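Local atomic coordinates of glycoside transferase (Listeria monocytogenes, PDB entry 6R2M), a protein that probably hydrolyses glycosidic bonds in an exopolysaccharide of Listeria as an extracellular glycoside hydrolase. Residues S261-A266 with H300-I305; M57-E62 with K307-K312; F267-F272 with K282-L287. All coordinates share one frame; numbering follows the deposited sequence.

Interaction 1: residues S261-A266 with H300-I305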
loop_
_atom_site.group_PDB
_atom_site.type_symbol
_atom_site.label_atom_id
_atom_site.label_comp_id
_atom_site.label_asym_id
_atom_site.label_seq_id
_atom_site.Cartn_x
_atom_site.Cartn_y
_atom_site.Cartn_z
ATOM N N SER A 261 12.671 3.651 -8.792
ATOM C CA SER A 261 11.846 3.780 -7.596
ATOM C C SER A 261 12.028 2.561 -6.709
ATOM O O SER A 261 11.870 1.427 -7.169
ATOM C CB SER A 261 10.369 3.927 -7.947
ATOM O OG SER A 261 9.547 3.543 -6.838
ATOM N N THR A 262 12.363 2.802 -5.437
ATOM C CA THR A 262 12.454 1.703 -4.480
ATOM C C THR A 262 11.130 0.954 -4.375
ATOM O O THR A 262 11.097 -0.282 -4.430
ATOM C CB THR A 262 12.887 2.247 -3.125
ATOM O OG1 THR A 262 14.202 2.796 -3.243
ATOM C CG2 THR A 262 12.912 1.138 -2.091
ATOM N N ALA A 263 10.019 1.689 -4.230
ATOM C CA ALA A 263 8.726 1.027 -4.092
ATOM C C ALA A 263 8.385 0.193 -5.324
ATOM O O ALA A 263 7.825 -0.902 -5.197
ATOM C CB ALA A 263 7.629 2.053 -3.808
ATOM N N VAL A 264 8.741 0.678 -6.518
ATOM C CA VAL A 264 8.489 -0.081 -7.741
ATOM C C VAL A 264 9.209 -1.418 -7.704
ATOM O O VAL A 264 8.640 -2.453 -8.059
ATOM C CB VAL A 264 8.889 0.740 -8.976
ATOM C CG1 VAL A 264 8.949 -0.176 -10.201
ATOM C CG2 VAL A 264 7.861 1.831 -9.191
ATOM N N TYR A 265 10.463 -1.433 -7.249
ATOM C CA TYR A 265 11.147 -2.725 -7.179
ATOM C C TYR A 265 10.590 -3.610 -6.071
ATOM O O TYR A 265 10.559 -4.840 -6.228
ATOM C CB TYR A 265 12.647 -2.518 -6.995
ATOM C CG TYR A 265 13.321 -2.050 -8.268
ATOM C CD1 TYR A 265 13.029 -2.658 -9.486
ATOM C CD2 TYR A 265 14.255 -1.020 -8.250
ATOM C CE1 TYR A 265 13.635 -2.235 -10.667
ATOM C CE2 TYR A 265 14.885 -0.594 -9.430
ATOM C CZ TYR A 265 14.563 -1.215 -10.632
ATOM O OH TYR A 265 15.181 -0.802 -11.794
ATOM N N ALA A 266 10.142 -3.027 -4.954
ATOM C CA ALA A 266 9.504 -3.848 -3.928
ATOM C C ALA A 266 8.235 -4.497 -4.467
ATOM O O ALA A 266 8.017 -5.708 -4.297
ATOM C CB ALA A 266 9.194 -3.005 -2.690
ATOM N N HIS A 300 11.453 8.946 1.110
ATOM C CA HIS A 300 10.092 8.910 1.625
ATOM C C HIS A 300 9.894 7.649 2.450
ATOM O O HIS A 300 10.376 6.576 2.089
ATOM C CB HIS A 300 9.125 8.938 0.453
ATOM C CG HIS A 300 7.718 9.274 0.816
ATOM N ND1 HIS A 300 6.921 8.443 1.575
ATOM C CD2 HIS A 300 6.949 10.335 0.480
ATOM C CE1 HIS A 300 5.726 8.992 1.713
ATOM N NE2 HIS A 300 5.716 10.138 1.054
ATOM N N PHE A 301 9.194 7.791 3.575
ATOM C CA PHE A 301 8.902 6.623 4.400
ATOM C C PHE A 301 8.309 5.483 3.575
ATOM O O PHE A 301 8.605 4.306 3.822
ATOM C CB PHE A 301 7.958 7.012 5.536
ATOM C CG PHE A 301 7.783 5.930 6.542
ATOM C CD1 PHE A 301 8.775 5.670 7.471
ATOM C CD2 PHE A 301 6.633 5.143 6.538
ATOM C CE1 PHE A 301 8.607 4.642 8.406
ATOM C CE2 PHE A 301 6.454 4.134 7.452
ATOM C CZ PHE A 301 7.443 3.876 8.392
ATOM N N PHE A 302 7.458 5.810 2.596
ATOM C CA PHE A 302 6.853 4.780 1.748
ATOM C C PHE A 302 7.911 3.901 1.100
ATOM O O PHE A 302 7.767 2.675 1.060
ATOM C CB PHE A 302 5.995 5.427 0.666
ATOM C CG PHE A 302 5.120 4.463 -0.108
ATOM C CD1 PHE A 302 3.901 4.033 0.408
ATOM C CD2 PHE A 302 5.473 4.054 -1.394
ATOM C CE1 PHE A 302 3.064 3.192 -0.339
ATOM C CE2 PHE A 302 4.650 3.219 -2.125
ATOM C CZ PHE A 302 3.443 2.789 -1.606
ATOM N N ASP A 303 8.993 4.513 0.597
ATOM C CA ASP A 303 10.068 3.731 -0.012
ATOM C C ASP A 303 10.847 2.962 1.045
ATOM O O ASP A 303 11.123 1.766 0.884
ATOM C CB ASP A 303 11.010 4.650 -0.795
ATOM C CG ASP A 303 10.400 5.161 -2.080
ATOM O OD1 ASP A 303 9.809 4.361 -2.824
ATOM O OD2 ASP A 303 10.514 6.378 -2.342
ATOM N N TYR A 304 11.199 3.633 2.140
ATOM C CA TYR A 304 11.967 2.988 3.194
ATOM C C TYR A 304 11.241 1.752 3.707
ATOM O O TYR A 304 11.813 0.659 3.769
ATOM C CB TYR A 304 12.216 3.979 4.334
ATOM C CG TYR A 304 12.791 3.315 5.561
ATOM C CD1 TYR A 304 14.150 3.032 5.644
ATOM C CD2 TYR A 304 11.975 2.922 6.611
ATOM C CE1 TYR A 304 14.673 2.387 6.748
ATOM C CE2 TYR A 304 12.494 2.287 7.720
ATOM C CZ TYR A 304 13.838 2.026 7.783
ATOM O OH TYR A 304 14.322 1.385 8.909
ATOM N N ILE A 305 9.959 1.901 4.046
ATOM C CA ILE A 305 9.300 0.830 4.779
ATOM C C ILE A 305 8.853 -0.289 3.844
ATOM O O ILE A 305 8.807 -1.451 4.254
ATOM C CB ILE A 305 8.124 1.380 5.609
ATOM C CG1 ILE A 305 7.696 0.363 6.672
ATOM C CG2 ILE A 305 6.933 1.806 4.729
ATOM C CD1 ILE A 305 8.717 0.197 7.807
HETATM O O HOH W 1 9.480 5.544 -5.193
#
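D303 holds CG beside its backbone N and anti to the carbonyl carbon (chi1 -73°), while S261 swings OG anti to its backbone N (chi1 158°); together these torsions bring a carboxylate and a hydroxyl to the same end of helix 262-274. S261 is the N-cap of that helix, its OG accepting from V264 N at 3.0 Å. One position earlier, A263 N, a first-turn amide of the kind that a helix leaves for caps and side chains, donates to D303 OD1 at 3.0 Å. The bond is bent (140° at the hydrogen), and the N-H arrives from above the carboxylate plane. OD1 also accepts from water 1 at 2.7 Å, and S261 OG lies 2.6 Å from the same water, so the cap and the acid share one solvent bridge. Negative charge at this helix N-terminus would be expected to be stabilised by the helix dipole. The two helices point broadly the same way, the axes of their short segments approaching to 8.7 Å, an arrangement consistent with neighbouring inner helices of an (α/α)6 barrel, as in family 8 glycoside hydrolases. The second helix is capped too: H300 ND1 accepts in its ring plane from F302 N. Beside the polar pair the contact is mostly apolar. T262 CG2, anti to its backbone N, rests 3.5 Å from D303 O, and A263 CB approaches CE2 of the F302 ring obliquely at 3.6 Å. A263 also meets I210 of helix 209-223, whereas F302 leans on E51 and L55 of helix 50-62.

Interaction 2: residues M57-E62 with K307-K312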
loop_
_atom_site.group_PDB
_atom_site.type_symbol
_atom_site.label_atom_id
_atom_site.label_comp_id
_atom_site.label_asym_id
_atom_site.label_seq_id
_atom_site.Cartn_x
_atom_site.Cartn_y
_atom_site.Cartn_z
ATOM N N MET A 57 2.520 -0.501 10.898
ATOM C CA MET A 57 1.760 -1.568 11.552
ATOM C C MET A 57 1.940 -2.900 10.841
ATOM O O MET A 57 2.103 -3.941 11.493
ATOM C CB MET A 57 0.284 -1.195 11.606
ATOM C CG MET A 57 0.004 -0.119 12.628
ATOM S SD MET A 57 -1.665 0.598 12.542
ATOM C CE MET A 57 -2.674 -0.865 12.857
ATOM N N GLU A 58 1.882 -2.887 9.505
ATOM C CA GLU A 58 2.092 -4.104 8.728
ATOM C C GLU A 58 3.461 -4.710 9.028
ATOM O O GLU A 58 3.581 -5.919 9.281
ATOM C CB GLU A 58 1.933 -3.770 7.243
ATOM C CG GLU A 58 2.078 -4.940 6.318
ATOM C CD GLU A 58 1.783 -4.563 4.872
ATOM O OE1 GLU A 58 1.048 -3.576 4.646
ATOM O OE2 GLU A 58 2.270 -5.263 3.959
ATOM N N TYR A 59 4.507 -3.878 9.019
ATOM C CA TYR A 59 5.847 -4.349 9.337
ATOM C C TYR A 59 5.912 -4.948 10.738
ATOM O O TYR A 59 6.522 -6.000 10.941
ATOM C CB TYR A 59 6.858 -3.200 9.196
ATOM C CG TYR A 59 8.261 -3.645 9.516
ATOM C CD1 TYR A 59 9.046 -4.259 8.541
ATOM C CD2 TYR A 59 8.780 -3.513 10.799
ATOM C CE1 TYR A 59 10.324 -4.692 8.818
ATOM C CE2 TYR A 59 10.072 -3.950 11.098
ATOM C CZ TYR A 59 10.834 -4.540 10.103
ATOM O OH TYR A 59 12.112 -5.006 10.394
ATOM N N LEU A 60 5.283 -4.293 11.718
ATOM C CA LEU A 60 5.400 -4.738 13.101
ATOM C C LEU A 60 4.744 -6.093 13.324
ATOM O O LEU A 60 5.227 -6.875 14.147
ATOM C CB LEU A 60 4.801 -3.679 14.031
ATOM C CG LEU A 60 5.608 -2.385 13.967
ATOM C CD1 LEU A 60 4.828 -1.289 14.645
ATOM C CD2 LEU A 60 7.038 -2.502 14.555
ATOM N N VAL A 61 3.662 -6.397 12.602
ATOM C CA VAL A 61 3.100 -7.745 12.673
ATOM C C VAL A 61 4.079 -8.749 12.088
ATOM O O VAL A 61 4.288 -9.835 12.651
ATOM C CB VAL A 61 1.735 -7.804 11.963
ATOM C CG1 VAL A 61 1.216 -9.255 11.913
ATOM C CG2 VAL A 61 0.735 -6.923 12.672
ATOM N N GLU A 62 4.719 -8.391 10.967
ATOM C CA GLU A 62 5.646 -9.306 10.313
ATOM C C GLU A 62 6.821 -9.657 11.223
ATOM O O GLU A 62 7.283 -10.804 11.227
ATOM C CB GLU A 62 6.142 -8.697 8.992
ATOM C CG GLU A 62 7.084 -9.583 8.200
ATOM C CD GLU A 62 6.454 -10.901 7.770
ATOM O OE1 GLU A 62 5.219 -10.953 7.555
ATOM O OE2 GLU A 62 7.213 -11.890 7.645
ATOM N N LYS A 307 10.584 -1.293 1.286
ATOM C CA LYS A 307 11.775 -2.114 1.136
ATOM C C LYS A 307 11.942 -3.039 2.343
ATOM O O LYS A 307 12.164 -4.242 2.167
ATOM C CB LYS A 307 13.015 -1.234 0.914
ATOM C CG LYS A 307 14.310 -2.027 0.882
ATOM C CD LYS A 307 15.469 -1.193 0.382
ATOM C CE LYS A 307 16.735 -2.026 0.359
ATOM N NZ LYS A 307 17.939 -1.308 -0.148
ATOM N N GLU A 308 11.774 -2.511 3.567
ATOM C CA GLU A 308 11.945 -3.357 4.745
ATOM C C GLU A 308 10.907 -4.472 4.782
ATOM O O GLU A 308 11.242 -5.618 5.092
ATOM C CB GLU A 308 11.874 -2.529 6.024
ATOM C CG GLU A 308 13.000 -1.515 6.158
ATOM C CD GLU A 308 14.381 -2.139 6.081
ATOM O OE1 GLU A 308 14.562 -3.283 6.548
ATOM O OE2 GLU A 308 15.298 -1.464 5.563
ATOM N N ILE A 309 9.642 -4.156 4.474
ATOM C CA ILE A 309 8.609 -5.194 4.485
ATOM C C ILE A 309 8.917 -6.273 3.458
ATOM O O ILE A 309 8.845 -7.472 3.751
ATOM C CB ILE A 309 7.227 -4.583 4.219
ATOM C CG1 ILE A 309 6.810 -3.667 5.367
ATOM C CG2 ILE A 309 6.177 -5.711 3.997
ATOM C CD1 ILE A 309 5.589 -2.849 5.050
ATOM N N THR A 310 9.252 -5.862 2.231
ATOM C CA THR A 310 9.418 -6.838 1.153
ATOM C C THR A 310 10.633 -7.726 1.389
ATOM O O THR A 310 10.603 -8.924 1.087
ATOM C CB THR A 310 9.508 -6.112 -0.197
ATOM O OG1 THR A 310 8.254 -5.489 -0.489
ATOM C CG2 THR A 310 9.854 -7.073 -1.324
ATOM N N LEU A 311 11.710 -7.176 1.943
ATOM C CA LEU A 311 12.872 -8.014 2.212
ATOM C C LEU A 311 12.659 -8.940 3.406
ATOM O O LEU A 311 13.395 -9.920 3.554
ATOM C CB LEU A 311 14.106 -7.142 2.417
ATOM C CG LEU A 311 14.604 -6.475 1.125
ATOM C CD1 LEU A 311 15.861 -5.673 1.408
ATOM C CD2 LEU A 311 14.853 -7.510 0.034
ATOM N N LYS A 312 11.660 -8.670 4.248
ATOM C CA LYS A 312 11.351 -9.583 5.343
ATOM C C LYS A 312 10.289 -10.610 4.984
ATOM O O LYS A 312 10.256 -11.685 5.597
ATOM C CB LYS A 312 10.885 -8.801 6.571
ATOM C CG LYS A 312 12.024 -8.156 7.319
ATOM C CD LYS A 312 12.137 -8.652 8.752
ATOM C CE LYS A 312 13.293 -7.965 9.456
ATOM N NZ LYS A 312 13.482 -6.567 8.975
#
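The Y59 ring turns its edge to helix 301-312: I309 CG1, E308 O and K312 NZ all lie near its plane, while E308 CB comes obliquely to CE1 at 3.9 Å. The carboxylate of E308 stands steeply to the ring, the two planes 78° apart, although both side chains point the same way. V22 and Q23 of helix 21-29 also pack against the tyrosine. With CG anti to the backbone N (chi1 180°), the ring extends past I309, which slides by in the opposite direction; I309 CG1 lies 3.9 Å from Y59 CB. This brings the phenol to K312, whose NZ donates to Y59 OH at only 2.5 Å, a very short bond. K312 reaches it through a kinked chain, with chi2 at -119° and an unusual chi4 as well, so the end of the lysine looks strained. Helices 50-62 and 301-312 point broadly the same way, the axes of the two short segments 9.9 Å apart, and pair an early helix with the last one, consistent with closure of an (α/α)6 barrel. E58, extended beyond CG, crosses I309 at about a right angle, bringing OE2 within 3.9 Å of I309 CG2, and it also touches R105 of helix 100-116. E62 instead bends at chi2 and sets OE2 3.7 Å from K312 O, a contact between two acceptors and so not a hydrogen bond, near the end of both helices.

Interaction 3: residues F267-F272 with K282-L287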
loop_
_atom_site.group_PDB
_atom_site.type_symbol
_atom_site.label_atom_id
_atom_site.label_comp_id
_atom_site.label_asym_id
_atom_site.label_seq_id
_atom_site.Cartn_x
_atom_site.Cartn_y
_atom_site.Cartn_z
ATOM N N PHE A 267 7.414 -3.726 -5.182
ATOM C CA PHE A 267 6.169 -4.284 -5.703
ATOM C C PHE A 267 6.417 -5.226 -6.875
ATOM O O PHE A 267 5.684 -6.204 -7.017
ATOM C CB PHE A 267 5.219 -3.165 -6.104
ATOM C CG PHE A 267 4.771 -2.322 -4.946
ATOM C CD1 PHE A 267 4.817 -2.810 -3.654
ATOM C CD2 PHE A 267 4.329 -1.031 -5.156
ATOM C CE1 PHE A 267 4.419 -2.023 -2.585
ATOM C CE2 PHE A 267 3.920 -0.239 -4.108
ATOM C CZ PHE A 267 3.967 -0.736 -2.804
ATOM N N LEU A 268 7.437 -4.964 -7.706
ATOM C CA LEU A 268 7.806 -5.929 -8.746
ATOM C C LEU A 268 8.221 -7.263 -8.146
ATOM O O LEU A 268 7.862 -8.326 -8.666
ATOM C CB LEU A 268 8.946 -5.383 -9.597
ATOM C CG LEU A 268 8.561 -4.444 -10.717
ATOM C CD1 LEU A 268 9.809 -3.738 -11.195
ATOM C CD2 LEU A 268 7.936 -5.263 -11.845
ATOM N N THR A 269 9.022 -7.228 -7.081
ATOM C CA THR A 269 9.451 -8.454 -6.433
ATOM C C THR A 269 8.251 -9.243 -5.923
ATOM O O THR A 269 8.146 -10.451 -6.164
ATOM C CB THR A 269 10.430 -8.103 -5.316
ATOM O OG1 THR A 269 11.572 -7.470 -5.915
ATOM C CG2 THR A 269 10.866 -9.345 -4.558
ATOM N N GLN A 270 7.303 -8.554 -5.269
ATOM C CA GLN A 270 6.068 -9.196 -4.818
ATOM C C GLN A 270 5.269 -9.759 -5.987
ATOM O O GLN A 270 4.745 -10.876 -5.913
ATOM C CB GLN A 270 5.200 -8.202 -4.045
ATOM C CG GLN A 270 5.855 -7.661 -2.799
ATOM C CD GLN A 270 5.051 -6.534 -2.164
ATOM O OE1 GLN A 270 3.829 -6.484 -2.278
ATOM N NE2 GLN A 270 5.743 -5.616 -1.501
ATOM N N TYR A 271 5.172 -8.993 -7.073
ATOM C CA TYR A 271 4.379 -9.401 -8.228
ATOM C C TYR A 271 4.984 -10.623 -8.912
ATOM O O TYR A 271 4.272 -11.584 -9.251
ATOM C CB TYR A 271 4.290 -8.218 -9.196
ATOM C CG TYR A 271 3.787 -8.529 -10.596
ATOM C CD1 TYR A 271 2.427 -8.496 -10.880
ATOM C CD2 TYR A 271 4.677 -8.816 -11.631
ATOM C CE1 TYR A 271 1.962 -8.736 -12.156
ATOM C CE2 TYR A 271 4.222 -9.072 -12.911
ATOM C CZ TYR A 271 2.867 -9.034 -13.163
ATOM O OH TYR A 271 2.426 -9.293 -14.438
ATOM N N PHE A 272 6.301 -10.614 -9.122
ATOM C CA PHE A 272 6.922 -11.752 -9.784
ATOM C C PHE A 272 6.837 -12.997 -8.915
ATOM O O PHE A 272 6.618 -14.095 -9.427
ATOM C CB PHE A 272 8.376 -11.413 -10.138
ATOM C CG PHE A 272 8.509 -10.533 -11.343
ATOM C CD1 PHE A 272 7.693 -10.727 -12.451
ATOM C CD2 PHE A 272 9.449 -9.505 -11.375
ATOM C CE1 PHE A 272 7.834 -9.919 -13.578
ATOM C CE2 PHE A 272 9.586 -8.708 -12.498
ATOM C CZ PHE A 272 8.772 -8.908 -13.595
ATOM N N LYS A 282 14.039 -12.805 -8.601
ATOM C CA LYS A 282 15.426 -12.694 -8.146
ATOM C C LYS A 282 16.079 -11.423 -8.677
ATOM O O LYS A 282 16.796 -10.725 -7.943
ATOM C CB LYS A 282 16.224 -13.914 -8.607
ATOM C CG LYS A 282 15.883 -15.216 -7.913
ATOM C CD LYS A 282 16.783 -16.348 -8.413
ATOM C CE LYS A 282 15.961 -17.477 -9.028
ATOM N NZ LYS A 282 15.917 -18.694 -8.163
ATOM N N ILE A 283 15.856 -11.122 -9.958
ATOM C CA ILE A 283 16.432 -9.926 -10.570
ATOM C C ILE A 283 15.944 -8.667 -9.871
ATOM O O ILE A 283 16.730 -7.759 -9.587
ATOM C CB ILE A 283 16.115 -9.902 -12.076
ATOM C CG1 ILE A 283 16.874 -11.050 -12.759
ATOM C CG2 ILE A 283 16.497 -8.555 -12.677
ATOM C CD1 ILE A 283 16.440 -11.305 -14.193
ATOM N N THR A 284 14.649 -8.589 -9.570
ATOM C CA THR A 284 14.154 -7.360 -8.973
ATOM C C THR A 284 14.430 -7.297 -7.477
ATOM O O THR A 284 14.478 -6.196 -6.920
ATOM C CB THR A 284 12.659 -7.182 -9.253
ATOM O OG1 THR A 284 11.906 -8.266 -8.688
ATOM C CG2 THR A 284 12.403 -7.137 -10.770
ATOM N N LYS A 285 14.602 -8.443 -6.809
ATOM C CA LYS A 285 15.083 -8.406 -5.435
ATOM C C LYS A 285 16.470 -7.773 -5.368
ATOM O O LYS A 285 16.739 -6.942 -4.494
ATOM C CB LYS A 285 15.098 -9.811 -4.832
ATOM C CG LYS A 285 15.532 -9.817 -3.367
ATOM C CD LYS A 285 15.184 -11.130 -2.694
ATOM C CE LYS A 285 15.248 -11.020 -1.171
ATOM N NZ LYS A 285 16.640 -11.090 -0.653
ATOM N N GLU A 286 17.358 -8.143 -6.294
ATOM C CA GLU A 286 18.690 -7.540 -6.297
ATOM C C GLU A 286 18.621 -6.052 -6.621
ATOM O O GLU A 286 19.403 -5.264 -6.074
ATOM C CB GLU A 286 19.600 -8.262 -7.286
ATOM C CG GLU A 286 19.870 -9.713 -6.928
ATOM C CD GLU A 286 20.949 -10.330 -7.797
ATOM O OE1 GLU A 286 21.797 -9.576 -8.314
ATOM O OE2 GLU A 286 20.944 -11.570 -7.968
ATOM N N LEU A 287 17.688 -5.645 -7.489
ATOM C CA LEU A 287 17.519 -4.227 -7.780
ATOM C C LEU A 287 16.989 -3.479 -6.563
ATOM O O LEU A 287 17.376 -2.329 -6.316
ATOM C CB LEU A 287 16.592 -4.051 -8.987
ATOM C CG LEU A 287 17.275 -4.367 -10.331
ATOM C CD1 LEU A 287 16.257 -4.576 -11.457
ATOM C CD2 LEU A 287 18.227 -3.231 -10.711
#
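T284 points its CB across the interface at helix 262-274, where CB meets T269 OG1 at 3.5 Å and, more loosely, CB of L268. From there its two branches part. OG1 takes the crowded position between the backbone N and the carbonyl carbon (chi1 61°) and comes 2.9 Å from T269 OG1; it also sits in the plane of the F272 ring, at the edge. The two hydroxyls are hydrogen-bonded, but the proton of T284 is not settled, since N280 O and G281 O are weak alternative acceptors one turn back. T269 OG1, beside its own backbone N (chi1 -62°), is in turn bonded to Y265 O, so T269 stays tied to its own helix, and T284 may be held weakly by its own. The second branch of T284, the methyl CG2, reaches the edge of F272 at CE2, 3.7 Å away, the two side chains crossing at about a right angle. L268 CB also lies 4.1 Å from this methyl. L238 of helix 228-241 touches both F272 and T284 and so covers this apolar side, whereas the exposed K285 leads its amine away to a salt bridge with E289. With the axes of the short segments 8.3 Å apart and 161° between their directions, the threonine pair sits in a close-packed antiparallel α-hairpin, consistent with the inner-to-outer helix pairs of an (α/α)6 barrel.

Helix 262-274 takes part in interactions 1 and 3, and helix 301-312 in interactions 1 and 2, so the three contacts link helices from 50-62 to 278-290. Interactions 1 and 2 join helices that point broadly the same way and are partly buried; interaction 3 is antiparallel, local in sequence and buried. Chemistry follows position: a charged group with water at the helix N-termini in 1, a lysine-tyrosine bond and flanking glutamates towards the C-termini in 2, and mainly neutral hydroxyls, a methyl and an aromatic edge in 3, with a lysine at its exposed side. T310 OG1 and Q270 NE2 connect 2 with 3, while the F302 and F267 rings meet between 1 and 3.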